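Local coordinates for MutT/nudix family protein (Shewanella oneidensis, PDB 3GZ5) that regulates transcription of NAD metabolism genes in an ADP-ribose-dependent manner, probably sensing the nucleotide with its Nudix domain and binding DNA through a winged helix, at residues B[37-42]-B[134-139]; B[27-32]-B[74-79]; B[159-164]-B[185-190]; B[174-179]-B[198-203]. All coordinates share one frame; numbering follows the deposited sequence.

Contact 1: residues B[37-42]-B[134-139]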
loop_
_atom_site.group_PDB
_atom_site.type_symbol
_atom_site.label_atom_id
_atom_site.label_comp_id
_atom_site.label_asym_id
_atom_site.label_seq_id
_atom_site.Cartn_x
_atom_site.Cartn_y
_atom_site.Cartn_z
ATOM N N LEU B 37 15.895 16.465 0.096
ATOM C CA LEU B 37 15.026 15.706 0.980
ATOM C C LEU B 37 15.703 15.526 2.315
ATOM O O LEU B 37 16.865 15.148 2.362
ATOM C CB LEU B 37 14.763 14.331 0.394
ATOM C CG LEU B 37 13.863 14.330 -0.818
ATOM C CD1 LEU B 37 14.087 13.057 -1.603
ATOM C CD2 LEU B 37 12.401 14.514 -0.381
ATOM N N LYS B 38 14.981 15.809 3.390
ATOM C CA LYS B 38 15.429 15.482 4.735
ATOM C C LYS B 38 14.431 14.510 5.402
ATOM O O LYS B 38 13.221 14.582 5.156
ATOM C CB LYS B 38 15.604 16.762 5.549
ATOM C CG LYS B 38 16.853 17.604 5.147
ATOM C CD LYS B 38 16.742 19.043 5.665
ATOM C CE LYS B 38 18.094 19.801 5.659
ATOM N NZ LYS B 38 18.849 19.702 4.374
ATOM N N VAL B 39 14.955 13.591 6.214
ATOM C CA VAL B 39 14.147 12.588 6.933
ATOM C C VAL B 39 14.319 12.808 8.445
ATOM O O VAL B 39 15.443 13.055 8.919
ATOM C CB VAL B 39 14.455 11.130 6.433
ATOM C CG1 VAL B 39 15.934 10.821 6.518
ATOM C CG2 VAL B 39 13.648 10.069 7.178
ATOM N N LEU B 40 13.208 12.817 9.180
ATOM C CA LEU B 40 13.253 13.017 10.630
ATOM C C LEU B 40 13.701 11.752 11.352
ATOM O O LEU B 40 13.105 10.695 11.170
ATOM C CB LEU B 40 11.902 13.454 11.200
ATOM C CG LEU B 40 12.007 13.887 12.674
ATOM C CD1 LEU B 40 12.617 15.289 12.787
ATOM C CD2 LEU B 40 10.665 13.859 13.365
ATOM N N LEU B 41 14.760 11.864 12.154
ATOM C CA LEU B 41 15.297 10.719 12.897
ATOM C C LEU B 41 15.400 10.991 14.392
ATOM O O LEU B 41 15.425 12.145 14.838
ATOM C CB LEU B 41 16.630 10.244 12.327
ATOM C CG LEU B 41 16.653 9.642 10.921
ATOM C CD1 LEU B 41 18.035 9.079 10.672
ATOM C CD2 LEU B 41 15.596 8.559 10.671
ATOM N N VAL B 42 15.397 9.898 15.153
ATOM C CA VAL B 42 15.310 9.918 16.609
ATOM C C VAL B 42 16.401 8.995 17.105
ATOM O O VAL B 42 16.573 7.882 16.588
ATOM C CB VAL B 42 13.912 9.419 17.116
ATOM C CG1 VAL B 42 13.847 9.353 18.654
ATOM C CG2 VAL B 42 12.800 10.301 16.578
ATOM N N ALA B 134 20.727 11.696 1.864
ATOM C CA ALA B 134 22.008 11.151 1.395
ATOM C C ALA B 134 22.877 10.705 2.558
ATOM O O ALA B 134 23.444 9.614 2.523
ATOM C CB ALA B 134 22.742 12.168 0.542
ATOM N N ASP B 135 22.962 11.546 3.589
ATOM C CA ASP B 135 23.624 11.192 4.846
ATOM C C ASP B 135 23.037 9.945 5.510
ATOM O O ASP B 135 23.780 9.065 5.956
ATOM C CB ASP B 135 23.541 12.353 5.838
ATOM C CG ASP B 135 24.395 13.541 5.429
ATOM O OD1 ASP B 135 24.790 13.616 4.238
ATOM O OD2 ASP B 135 24.648 14.399 6.316
ATOM N N VAL B 136 21.705 9.898 5.594
ATOM C CA VAL B 136 20.980 8.780 6.202
ATOM C C VAL B 136 21.300 7.450 5.509
ATOM O O VAL B 136 21.549 6.441 6.166
ATOM C CB VAL B 136 19.448 9.072 6.214
ATOM C CG1 VAL B 136 18.624 7.801 6.384
ATOM C CG2 VAL B 136 19.130 10.073 7.290
ATOM N N LEU B 137 21.310 7.461 4.181
ATOM C CA LEU B 137 21.618 6.265 3.401
ATOM C C LEU B 137 23.027 5.677 3.652
ATOM O O LEU B 137 23.299 4.532 3.274
ATOM C CB LEU B 137 21.386 6.517 1.903
ATOM C CG LEU B 137 19.997 6.980 1.438
ATOM C CD1 LEU B 137 19.992 7.177 -0.075
ATOM C CD2 LEU B 137 18.875 6.017 1.856
ATOM N N GLN B 138 23.902 6.453 4.297
ATOM C CA GLN B 138 25.228 5.964 4.717
ATOM C C GLN B 138 25.388 5.815 6.243
ATOM O O GLN B 138 26.509 5.731 6.748
ATOM C CB GLN B 138 26.346 6.856 4.143
ATOM C CG GLN B 138 26.836 6.425 2.758
ATOM C CD GLN B 138 25.858 6.776 1.642
ATOM O OE1 GLN B 138 25.487 7.938 1.465
ATOM N NE2 GLN B 138 25.456 5.769 0.870
ATOM N N MET B 139 24.269 5.782 6.966
ATOM C CA MET B 139 24.290 5.669 8.433
ATOM C C MET B 139 23.954 4.244 8.905
ATOM O O MET B 139 23.341 3.466 8.156
ATOM C CB MET B 139 23.340 6.674 9.077
ATOM C CG MET B 139 23.969 7.990 9.453
ATOM S SD MET B 139 22.736 9.298 9.667
ATOM C CE MET B 139 22.420 9.278 11.436
#
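Val39 and Val136 meet methyl to methyl at the tight point of this contact: Val39 CG1 lies 3.4 Å from Val136 CG2, closer than usual van der Waals packing. The same Val39 methyl also sits 3.9 Å from Val136 CB. It stands between the backbone N and the carbonyl carbon of its own residue (chi1 55°), which sends it at the helix while CG2 turns to Val28 on the adjoining strand. Val136 CG2 has a second neighbour, Leu41 CD1, at 3.7 Å, and so touches two residues of one strand face, two positions apart. That strand, 36-43, belongs to the central mixed sheet of the Nudix fold, and the short helix 133-136 follows directly on the neighbouring strand 128-132. Ile149 of helix 145-162 packs against both Leu41 and Val136, as do Trp131 and Leu141. Packing slackens toward Met139, where a type I turn from Val136 to Met139, bonded from Met139 N to Val136 O (2.9 Å), brings Met139 CE no nearer than 4.5 Å to Leu41 CD1. Asp135 and Gln138, on the solvent side, are exposed and do not touch the strand.

Contact 2: residues B[27-32]-B[74-79]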
loop_
_atom_site.group_PDB
_atom_site.type_symbol
_atom_site.label_atom_id
_atom_site.label_comp_id
_atom_site.label_asym_id
_atom_site.label_seq_id
_atom_site.Cartn_x
_atom_site.Cartn_y
_atom_site.Cartn_z
ATOM N N ALA B 27 7.192 5.755 11.388
ATOM C CA ALA B 27 6.934 6.729 10.342
ATOM C C ALA B 27 8.249 7.235 9.782
ATOM O O ALA B 27 9.155 7.623 10.541
ATOM C CB ALA B 27 6.151 7.885 10.890
ATOM N N VAL B 28 8.341 7.192 8.451
ATOM C CA VAL B 28 9.322 7.950 7.684
ATOM C C VAL B 28 8.685 9.296 7.306
ATOM O O VAL B 28 7.841 9.381 6.406
ATOM C CB VAL B 28 9.811 7.183 6.445
ATOM C CG1 VAL B 28 10.992 7.890 5.833
ATOM C CG2 VAL B 28 10.215 5.735 6.818
ATOM N N LEU B 29 9.058 10.336 8.044
ATOM C CA LEU B 29 8.573 11.667 7.805
ATOM C C LEU B 29 9.633 12.426 7.018
ATOM O O LEU B 29 10.764 12.587 7.500
ATOM C CB LEU B 29 8.305 12.354 9.134
ATOM C CG LEU B 29 8.080 13.871 9.192
ATOM C CD1 LEU B 29 6.768 14.284 8.539
ATOM C CD2 LEU B 29 8.122 14.336 10.663
ATOM N N PHE B 30 9.262 12.875 5.816
ATOM C CA PHE B 30 10.131 13.665 4.937
ATOM C C PHE B 30 9.706 15.107 4.927
ATOM O O PHE B 30 8.526 15.441 5.041
ATOM C CB PHE B 30 10.037 13.205 3.472
ATOM C CG PHE B 30 10.517 11.834 3.222
ATOM C CD1 PHE B 30 11.852 11.588 2.987
ATOM C CD2 PHE B 30 9.633 10.788 3.167
ATOM C CE1 PHE B 30 12.310 10.298 2.724
ATOM C CE2 PHE B 30 10.080 9.500 2.917
ATOM C CZ PHE B 30 11.430 9.262 2.693
ATOM N N THR B 31 10.693 15.968 4.743
ATOM C CA THR B 31 10.434 17.345 4.350
ATOM C C THR B 31 11.385 17.708 3.205
ATOM O O THR B 31 12.204 16.894 2.755
ATOM C CB THR B 31 10.562 18.310 5.546
ATOM O OG1 THR B 31 10.048 19.589 5.179
ATOM C CG2 THR B 31 12.019 18.459 6.002
ATOM N N TYR B 32 11.273 18.931 2.731
ATOM C CA TYR B 32 12.173 19.417 1.725
ATOM C C TYR B 32 12.783 20.732 2.196
ATOM O O TYR B 32 12.075 21.692 2.482
ATOM C CB TYR B 32 11.427 19.577 0.407
ATOM C CG TYR B 32 12.274 20.164 -0.681
ATOM C CD1 TYR B 32 13.154 19.365 -1.416
ATOM C CD2 TYR B 32 12.184 21.520 -0.981
ATOM C CE1 TYR B 32 13.922 19.913 -2.418
ATOM C CE2 TYR B 32 12.945 22.077 -1.971
ATOM C CZ TYR B 32 13.811 21.279 -2.684
ATOM O OH TYR B 32 14.555 21.869 -3.662
ATOM N N ARG B 74 0.420 10.658 17.102
ATOM C CA ARG B 74 0.941 10.893 18.439
ATOM C C ARG B 74 2.447 10.732 18.457
ATOM O O ARG B 74 3.126 11.617 18.933
ATOM C CB ARG B 74 0.296 9.979 19.493
ATOM C CG ARG B 74 0.905 10.181 20.890
ATOM C CD ARG B 74 0.351 9.272 21.968
ATOM N NE ARG B 74 0.250 7.867 21.593
ATOM C CZ ARG B 74 1.199 6.948 21.774
ATOM N NH1 ARG B 74 0.963 5.696 21.419
ATOM N NH2 ARG B 74 2.383 7.269 22.276
ATOM N N LYS B 75 2.984 9.627 17.924
ATOM C CA LYS B 75 4.450 9.448 17.944
ATOM C C LYS B 75 5.161 10.568 17.204
ATOM O O LYS B 75 6.259 10.941 17.580
ATOM C CB LYS B 75 4.925 8.096 17.376
ATOM C CG LYS B 75 4.338 6.827 17.978
ATOM C CD LYS B 75 4.441 6.723 19.524
ATOM C CE LYS B 75 5.860 6.588 20.062
ATOM N NZ LYS B 75 5.850 6.650 21.556
ATOM N N LEU B 76 4.550 11.091 16.137
ATOM C CA LEU B 76 5.156 12.223 15.424
ATOM C C LEU B 76 5.074 13.542 16.205
ATOM O O LEU B 76 6.039 14.305 16.234
ATOM C CB LEU B 76 4.608 12.370 13.989
ATOM C CG LEU B 76 5.076 11.262 13.032
ATOM C CD1 LEU B 76 4.332 11.262 11.703
ATOM C CD2 LEU B 76 6.596 11.264 12.799
ATOM N N ALA B 77 3.935 13.782 16.844
ATOM C CA ALA B 77 3.688 15.003 17.600
ATOM C C ALA B 77 4.519 15.066 18.889
ATOM O O ALA B 77 4.832 16.151 19.363
ATOM C CB ALA B 77 2.204 15.136 17.916
ATOM N N GLU B 78 4.845 13.897 19.444
ATOM C CA GLU B 78 5.742 13.761 20.608
ATOM C C GLU B 78 7.164 14.215 20.295
ATOM O O GLU B 78 7.948 14.513 21.207
ATOM C CB GLU B 78 5.773 12.305 21.083
ATOM C CG GLU B 78 4.511 11.874 21.808
ATOM C CD GLU B 78 4.541 10.444 22.270
ATOM O OE1 GLU B 78 5.351 9.644 21.777
ATOM O OE2 GLU B 78 3.719 10.092 23.125
ATOM N N LYS B 79 7.478 14.268 19.004
ATOM C CA LYS B 79 8.798 14.642 18.512
ATOM C C LYS B 79 8.817 16.026 17.869
ATOM O O LYS B 79 9.834 16.720 17.939
ATOM C CB LYS B 79 9.319 13.606 17.484
ATOM C CG LYS B 79 9.418 12.200 18.008
ATOM C CD LYS B 79 10.528 12.130 19.049
ATOM C CE LYS B 79 10.134 11.274 20.238
ATOM N NZ LYS B 79 11.310 11.069 21.132
#
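A single leucine carries the whole helix side of this contact: Leu76 forks over Ala27, its two methyls CD1 and CD2 each 3.9 Å from Ala27 CB. CD2 also reaches along the strand to Leu29 CD2 at 4.0 Å, the two leucine side chains crossing at a slant. The fork comes down on the strand because Leu76 CG is anti to the carbonyl carbon (chi1 -71°), while Leu29, with CG opposite its backbone N (chi1 166°), turns a methyl to meet it. Ala27 and Leu29 lie on one face of strand 22-33, and Ala111 of the parallel strand 104-112 touches both leucines. This is the layered packing of the Nudix fold: helix 68-80 covers one face of the mixed sheet, whereas Val28 and Phe30 pack against helix 145-162 on the other face. Cutting Leu76 back to an alanine removes both methyls and would probably leave a gap over Ala27 and Leu29, which would lose their apolar partner in 74-79. The polar face of the helix is tied by a salt-bridge network. Glu78 OE2 lies in the guanidinium plane of Arg74, 3.2 Å from Arg74 NH2, whereas NH2 approaches from above the carboxylate plane (41° out of it). Lys75 NZ meets Glu78 OE1 at 3.0 Å through the syn lone pair. Both carboxylate oxygens are thereby gripped, one by each base. Arg74 has a further charged partner, since its NH1 forms a salt bridge with Asp65.

Contact 3: residues B[159-164]-B[185-190]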
loop_
_atom_site.group_PDB
_atom_site.type_symbol
_atom_site.label_atom_id
_atom_site.label_comp_id
_atom_site.label_asym_id
_atom_site.label_seq_id
_atom_site.Cartn_x
_atom_site.Cartn_y
_atom_site.Cartn_z
ATOM N N LYS B 159 4.671 8.702 -6.099
ATOM C CA LYS B 159 3.811 9.849 -5.832
ATOM C C LYS B 159 4.148 11.041 -6.744
ATOM O O LYS B 159 3.244 11.740 -7.185
ATOM C CB LYS B 159 3.890 10.286 -4.360
ATOM C CG LYS B 159 3.400 9.265 -3.369
ATOM C CD LYS B 159 1.928 9.014 -3.475
ATOM C CE LYS B 159 1.589 7.923 -2.506
ATOM N NZ LYS B 159 0.119 7.771 -2.341
ATOM N N ALA B 160 5.437 11.282 -6.998
ATOM C CA ALA B 160 5.885 12.363 -7.907
ATOM C C ALA B 160 5.399 12.134 -9.343
ATOM O O ALA B 160 5.226 13.074 -10.099
ATOM C CB ALA B 160 7.396 12.519 -7.876
ATOM N N LEU B 161 5.150 10.876 -9.688
ATOM C CA LEU B 161 4.722 10.490 -11.034
ATOM C C LEU B 161 3.220 10.585 -11.254
ATOM O O LEU B 161 2.749 10.846 -12.382
ATOM C CB LEU B 161 5.183 9.058 -11.336
ATOM C CG LEU B 161 6.589 8.794 -11.910
ATOM C CD1 LEU B 161 6.673 7.330 -12.320
ATOM C CD2 LEU B 161 6.934 9.678 -13.126
ATOM N N TYR B 162 2.460 10.352 -10.186
ATOM C CA TYR B 162 1.010 10.216 -10.316
ATOM C C TYR B 162 0.183 11.150 -9.451
ATOM O O TYR B 162 -1.030 11.018 -9.437
ATOM C CB TYR B 162 0.566 8.769 -10.046
ATOM C CG TYR B 162 1.111 7.778 -11.031
ATOM C CD1 TYR B 162 0.574 7.666 -12.317
ATOM C CD2 TYR B 162 2.179 6.954 -10.682
ATOM C CE1 TYR B 162 1.094 6.744 -13.238
ATOM C CE2 TYR B 162 2.705 6.032 -11.588
ATOM C CZ TYR B 162 2.154 5.933 -12.852
ATOM O OH TYR B 162 2.689 5.015 -13.715
ATOM N N SER B 163 0.825 12.056 -8.717
ATOM C CA SER B 163 0.096 12.979 -7.831
ATOM C C SER B 163 0.856 14.290 -7.594
ATOM O O SER B 163 1.948 14.474 -8.134
ATOM C CB SER B 163 -0.210 12.298 -6.478
ATOM O OG SER B 163 0.933 12.232 -5.643
ATOM N N LEU B 164 0.279 15.190 -6.786
ATOM C CA LEU B 164 0.958 16.396 -6.294
ATOM C C LEU B 164 1.169 16.317 -4.788
ATOM O O LEU B 164 1.393 17.327 -4.128
ATOM C CB LEU B 164 0.156 17.663 -6.644
ATOM C CG LEU B 164 -0.150 17.967 -8.116
ATOM C CD1 LEU B 164 -1.008 19.219 -8.250
ATOM C CD2 LEU B 164 1.146 18.162 -8.909
ATOM N N VAL B 185 13.538 16.530 -7.758
ATOM C CA VAL B 185 14.410 15.887 -6.766
ATOM C C VAL B 185 14.018 14.416 -6.557
ATOM O O VAL B 185 14.890 13.551 -6.426
ATOM C CB VAL B 185 14.408 16.639 -5.409
ATOM C CG1 VAL B 185 15.254 15.906 -4.349
ATOM C CG2 VAL B 185 14.922 18.054 -5.593
ATOM N N LEU B 186 12.710 14.146 -6.531
ATOM C CA LEU B 186 12.196 12.799 -6.244
ATOM C C LEU B 186 12.394 11.852 -7.412
ATOM O O LEU B 186 12.634 10.669 -7.218
ATOM C CB LEU B 186 10.716 12.836 -5.846
ATOM C CG LEU B 186 10.470 13.396 -4.448
ATOM C CD1 LEU B 186 8.975 13.671 -4.206
ATOM C CD2 LEU B 186 11.036 12.437 -3.405
ATOM N N LEU B 187 12.270 12.382 -8.623
ATOM C CA LEU B 187 12.446 11.574 -9.822
ATOM C C LEU B 187 13.922 11.509 -10.219
ATOM O O LEU B 187 14.309 10.695 -11.061
ATOM C CB LEU B 187 11.561 12.076 -10.974
ATOM C CG LEU B 187 10.046 12.085 -10.720
ATOM C CD1 LEU B 187 9.281 12.580 -11.954
ATOM C CD2 LEU B 187 9.550 10.723 -10.318
ATOM N N GLY B 188 14.727 12.360 -9.587
ATOM C CA GLY B 188 16.167 12.465 -9.848
ATOM C C GLY B 188 16.489 12.996 -11.235
ATOM O O GLY B 188 17.622 12.865 -11.716
ATOM N N LYS B 189 15.498 13.640 -11.848
ATOM C CA LYS B 189 15.488 13.900 -13.276
ATOM C C LYS B 189 14.815 15.246 -13.528
ATOM O O LYS B 189 13.693 15.454 -13.071
ATOM C CB LYS B 189 14.670 12.798 -13.958
ATOM C CG LYS B 189 14.847 12.675 -15.452
ATOM C CD LYS B 189 13.676 11.926 -16.100
ATOM C CE LYS B 189 13.401 10.590 -15.424
ATOM N NZ LYS B 189 12.440 9.739 -16.198
ATOM N N PRO B 190 15.497 16.172 -14.231
ATOM C CA PRO B 190 14.817 17.400 -14.652
ATOM C C PRO B 190 13.518 17.049 -15.352
ATOM O O PRO B 190 13.466 16.063 -16.078
ATOM C CB PRO B 190 15.802 18.031 -15.644
ATOM C CG PRO B 190 17.138 17.562 -15.183
ATOM C CD PRO B 190 16.920 16.165 -14.628
#
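The end of helix 145-162 packs here on the end of helix 176-187, joining the long Nudix helix to a helix of the NrtR winged-helix domain. Ala160 is the small residue at the crossing: its CB lies 3.9 Å from Leu186 CB and 3.7 Å from Leu187 CD2. Ala160 CA and Leu186 CA are 6.5 Å apart. Leu187 CD2 lies against both Ala160 CB and Leu161 CG, the latter at 3.9 Å, while Leu187 CD1 adds a touch on Leu161 CD2. Its CG points opposite the carbonyl carbon (chi1 -60°), which carries both methyls across to the other helix. Replacing Leu187 by a serine would probably take the apolar contact from Leu161 and leave Ala160 with Leu186 alone of 185-190. Polar bonds reinforce the joint, as Leu186 O accepts from Arg153 NH1 and Thr157 OG1, and Ala160 O is bonded to His183 ND1. Gly188, with positive phi, is the C' residue of a Schellman motif that ends helix 176-187. Tyr162 OH reaches Leu235 O of the second subunit. Where helix 145-162 stops, Ser163 OG folds back to donate to Lys159 O at 2.8 Å, tilted 29° from the carbonyl plane.

Contact 4: residues B[174-179]-B[198-203]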
loop_
_atom_site.group_PDB
_atom_site.type_symbol
_atom_site.label_atom_id
_atom_site.label_comp_id
_atom_site.label_asym_id
_atom_site.label_seq_id
_atom_site.Cartn_x
_atom_site.Cartn_y
_atom_site.Cartn_z
ATOM N N PHE B 174 3.189 28.070 -1.746
ATOM C CA PHE B 174 4.411 27.832 -2.520
ATOM C C PHE B 174 4.227 28.235 -3.984
ATOM O O PHE B 174 3.104 28.410 -4.453
ATOM C CB PHE B 174 4.820 26.345 -2.441
ATOM C CG PHE B 174 3.726 25.396 -2.853
ATOM C CD1 PHE B 174 3.002 24.705 -1.897
ATOM C CD2 PHE B 174 3.395 25.223 -4.198
ATOM C CE1 PHE B 174 1.992 23.841 -2.271
ATOM C CE2 PHE B 174 2.382 24.375 -4.579
ATOM C CZ PHE B 174 1.684 23.675 -3.614
ATOM N N THR B 175 5.332 28.357 -4.714
ATOM C CA THR B 175 5.252 28.655 -6.144
ATOM C C THR B 175 5.295 27.371 -6.924
ATOM O O THR B 175 5.674 26.325 -6.418
ATOM C CB THR B 175 6.389 29.572 -6.620
ATOM O OG1 THR B 175 7.648 28.919 -6.410
ATOM C CG2 THR B 175 6.358 30.905 -5.864
ATOM N N LEU B 176 4.878 27.452 -8.167
ATOM C CA LEU B 176 4.840 26.290 -9.014
ATOM C C LEU B 176 6.232 25.781 -9.420
ATOM O O LEU B 176 6.412 24.584 -9.563
ATOM C CB LEU B 176 3.945 26.586 -10.206
ATOM C CG LEU B 176 3.212 25.332 -10.644
ATOM C CD1 LEU B 176 1.731 25.588 -10.699
ATOM C CD2 LEU B 176 3.770 24.924 -11.993
ATOM N N PRO B 177 7.214 26.688 -9.636
ATOM C CA PRO B 177 8.615 26.272 -9.707
ATOM C C PRO B 177 9.159 25.517 -8.481
ATOM O O PRO B 177 9.969 24.614 -8.654
ATOM C CB PRO B 177 9.362 27.604 -9.881
ATOM C CG PRO B 177 8.380 28.471 -10.580
ATOM C CD PRO B 177 7.070 28.124 -9.948
ATOM N N GLU B 178 8.758 25.907 -7.270
ATOM C CA GLU B 178 9.079 25.137 -6.056
ATOM C C GLU B 178 8.541 23.704 -6.134
ATOM O O GLU B 178 9.251 22.742 -5.824
ATOM C CB GLU B 178 8.480 25.798 -4.817
ATOM C CG GLU B 178 9.122 27.100 -4.386
ATOM C CD GLU B 178 8.420 27.689 -3.165
ATOM O OE1 GLU B 178 8.556 28.910 -2.919
ATOM O OE2 GLU B 178 7.735 26.926 -2.449
ATOM N N LEU B 179 7.277 23.585 -6.535
ATOM C CA LEU B 179 6.597 22.315 -6.606
ATOM C C LEU B 179 7.262 21.437 -7.653
ATOM O O LEU B 179 7.521 20.258 -7.422
ATOM C CB LEU B 179 5.131 22.537 -6.961
ATOM C CG LEU B 179 4.276 21.278 -7.046
ATOM C CD1 LEU B 179 4.227 20.522 -5.699
ATOM C CD2 LEU B 179 2.862 21.591 -7.587
ATOM N N ARG B 198 0.682 22.327 -17.383
ATOM C CA ARG B 198 -0.528 21.797 -18.035
ATOM C C ARG B 198 -1.260 20.740 -17.173
ATOM O O ARG B 198 -2.475 20.813 -16.994
ATOM C CB ARG B 198 -0.178 21.248 -19.436
ATOM C CG ARG B 198 -1.233 20.350 -20.120
ATOM C CD ARG B 198 -1.130 20.337 -21.683
ATOM N NE ARG B 198 0.244 20.173 -22.182
ATOM C CZ ARG B 198 1.060 21.182 -22.507
ATOM N NH1 ARG B 198 2.298 20.929 -22.940
ATOM N NH2 ARG B 198 0.646 22.449 -22.387
ATOM N N ARG B 199 -0.520 19.764 -16.648
ATOM C CA ARG B 199 -1.124 18.732 -15.783
ATOM C C ARG B 199 -1.650 19.305 -14.455
ATOM O O ARG B 199 -2.763 18.978 -14.032
ATOM C CB ARG B 199 -0.172 17.545 -15.570
ATOM C CG ARG B 199 -0.449 16.341 -16.511
ATOM C CD ARG B 199 0.749 15.371 -16.623
ATOM N NE ARG B 199 0.734 14.292 -15.624
ATOM C CZ ARG B 199 1.255 14.378 -14.395
ATOM N NH1 ARG B 199 1.843 15.499 -13.977
ATOM N NH2 ARG B 199 1.189 13.338 -13.577
ATOM N N VAL B 200 -0.872 20.188 -13.829
ATOM C CA VAL B 200 -1.311 20.859 -12.606
ATOM C C VAL B 200 -2.658 21.583 -12.800
ATOM O O VAL B 200 -3.612 21.318 -12.054
ATOM C CB VAL B 200 -0.248 21.836 -12.049
ATOM C CG1 VAL B 200 -0.843 22.699 -10.954
ATOM C CG2 VAL B 200 0.960 21.082 -11.521
ATOM N N GLU B 201 -2.723 22.458 -13.813
ATOM C CA GLU B 201 -3.896 23.290 -14.094
ATOM C C GLU B 201 -5.147 22.459 -14.323
ATOM O O GLU B 201 -6.245 22.852 -13.921
ATOM C CB GLU B 201 -3.648 24.233 -15.280
ATOM C CG GLU B 201 -2.664 25.395 -14.970
ATOM C CD GLU B 201 -2.444 26.380 -16.145
ATOM O OE1 GLU B 201 -3.428 26.818 -16.789
ATOM O OE2 GLU B 201 -1.273 26.744 -16.406
ATOM N N GLN B 202 -4.976 21.291 -14.929
ATOM C CA GLN B 202 -6.097 20.421 -15.246
ATOM C C GLN B 202 -6.545 19.541 -14.071
ATOM O O GLN B 202 -7.732 19.238 -13.937
ATOM C CB GLN B 202 -5.764 19.586 -16.482
ATOM C CG GLN B 202 -5.896 20.399 -17.777
ATOM C CD GLN B 202 -5.046 19.869 -18.922
ATOM O OE1 GLN B 202 -4.430 20.650 -19.654
ATOM N NE2 GLN B 202 -5.009 18.542 -19.087
ATOM N N ALA B 203 -5.591 19.143 -13.228
ATOM C CA ALA B 203 -5.879 18.474 -11.961
ATOM C C ALA B 203 -6.776 19.369 -11.111
ATOM O O ALA B 203 -7.670 18.891 -10.413
ATOM C CB ALA B 203 -4.609 18.182 -11.229
#
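Val200 faces two leucines of the neighbouring helix, one with each methyl. Its CG1 lies 3.9 Å from Leu176 CD1, the two side chains sliding past each other in opposite directions, and its CG2 comes within 4.4 Å of Leu179 CD2, a looser touch. The division follows from the valine's first torsion (chi1 169°), which puts CG1 anti to the backbone N and CG2 anti to the carbonyl carbon. The helices stand well apart, 9.0 Å between CA of Leu176 and CA of Val200, and the side chains alone span the gap without any hydrogen bond across it. All three residues are buried. Leu206, on strand 206-213, touches all three, while Leu164 reaches Val200 from the linking loop. These are the helices 176-187 and 193-203 of the winged helix-turn-helix domain, packed beside its three-stranded antiparallel sheet. Further out, the start of the first helix is set by Thr175 at the N-cap: its OG1 accepts from Glu178 N in a weak bond of 3.3 Å, and its carbonyl O takes Leu179 N at 3.2 Å. Thr175 rests on Ala220 and Leu222, and Phe174 before it pairs through its backbone with Tyr223. Glu178 OE1 forms a salt bridge with Arg213 NH1, joining this helix to strand 206-213.

Overall arrangement
Contacts 1 and 2 belong to the Nudix domain, their centres 13 Å apart, and share the mixed sheet: strands 36-43 and 22-33 pair through probable hydrogen bonds, Thr31 N to Lys38 O (2.9 Å) and Leu40 N to Leu29 O (3.0 Å). Contact 3 joins this domain to the winged helix. Leu37 CD1 packs on Leu186 CD2 at 3.6 Å, and Tyr32 CE1 on Val185 CG2 at 3.8 Å. Contact 4, inside the DNA-binding domain, shares helix 176-187 with contact 3, and Leu164 CD2 meets Val200 CG2 at 3.9 Å; its centre is about 28 Å from that of contact 1. The sodium ion, bound at Ile122, Val125 and Val128, lies about 10 Å from the side chain of Leu41 and about 12 Å from that of Leu29.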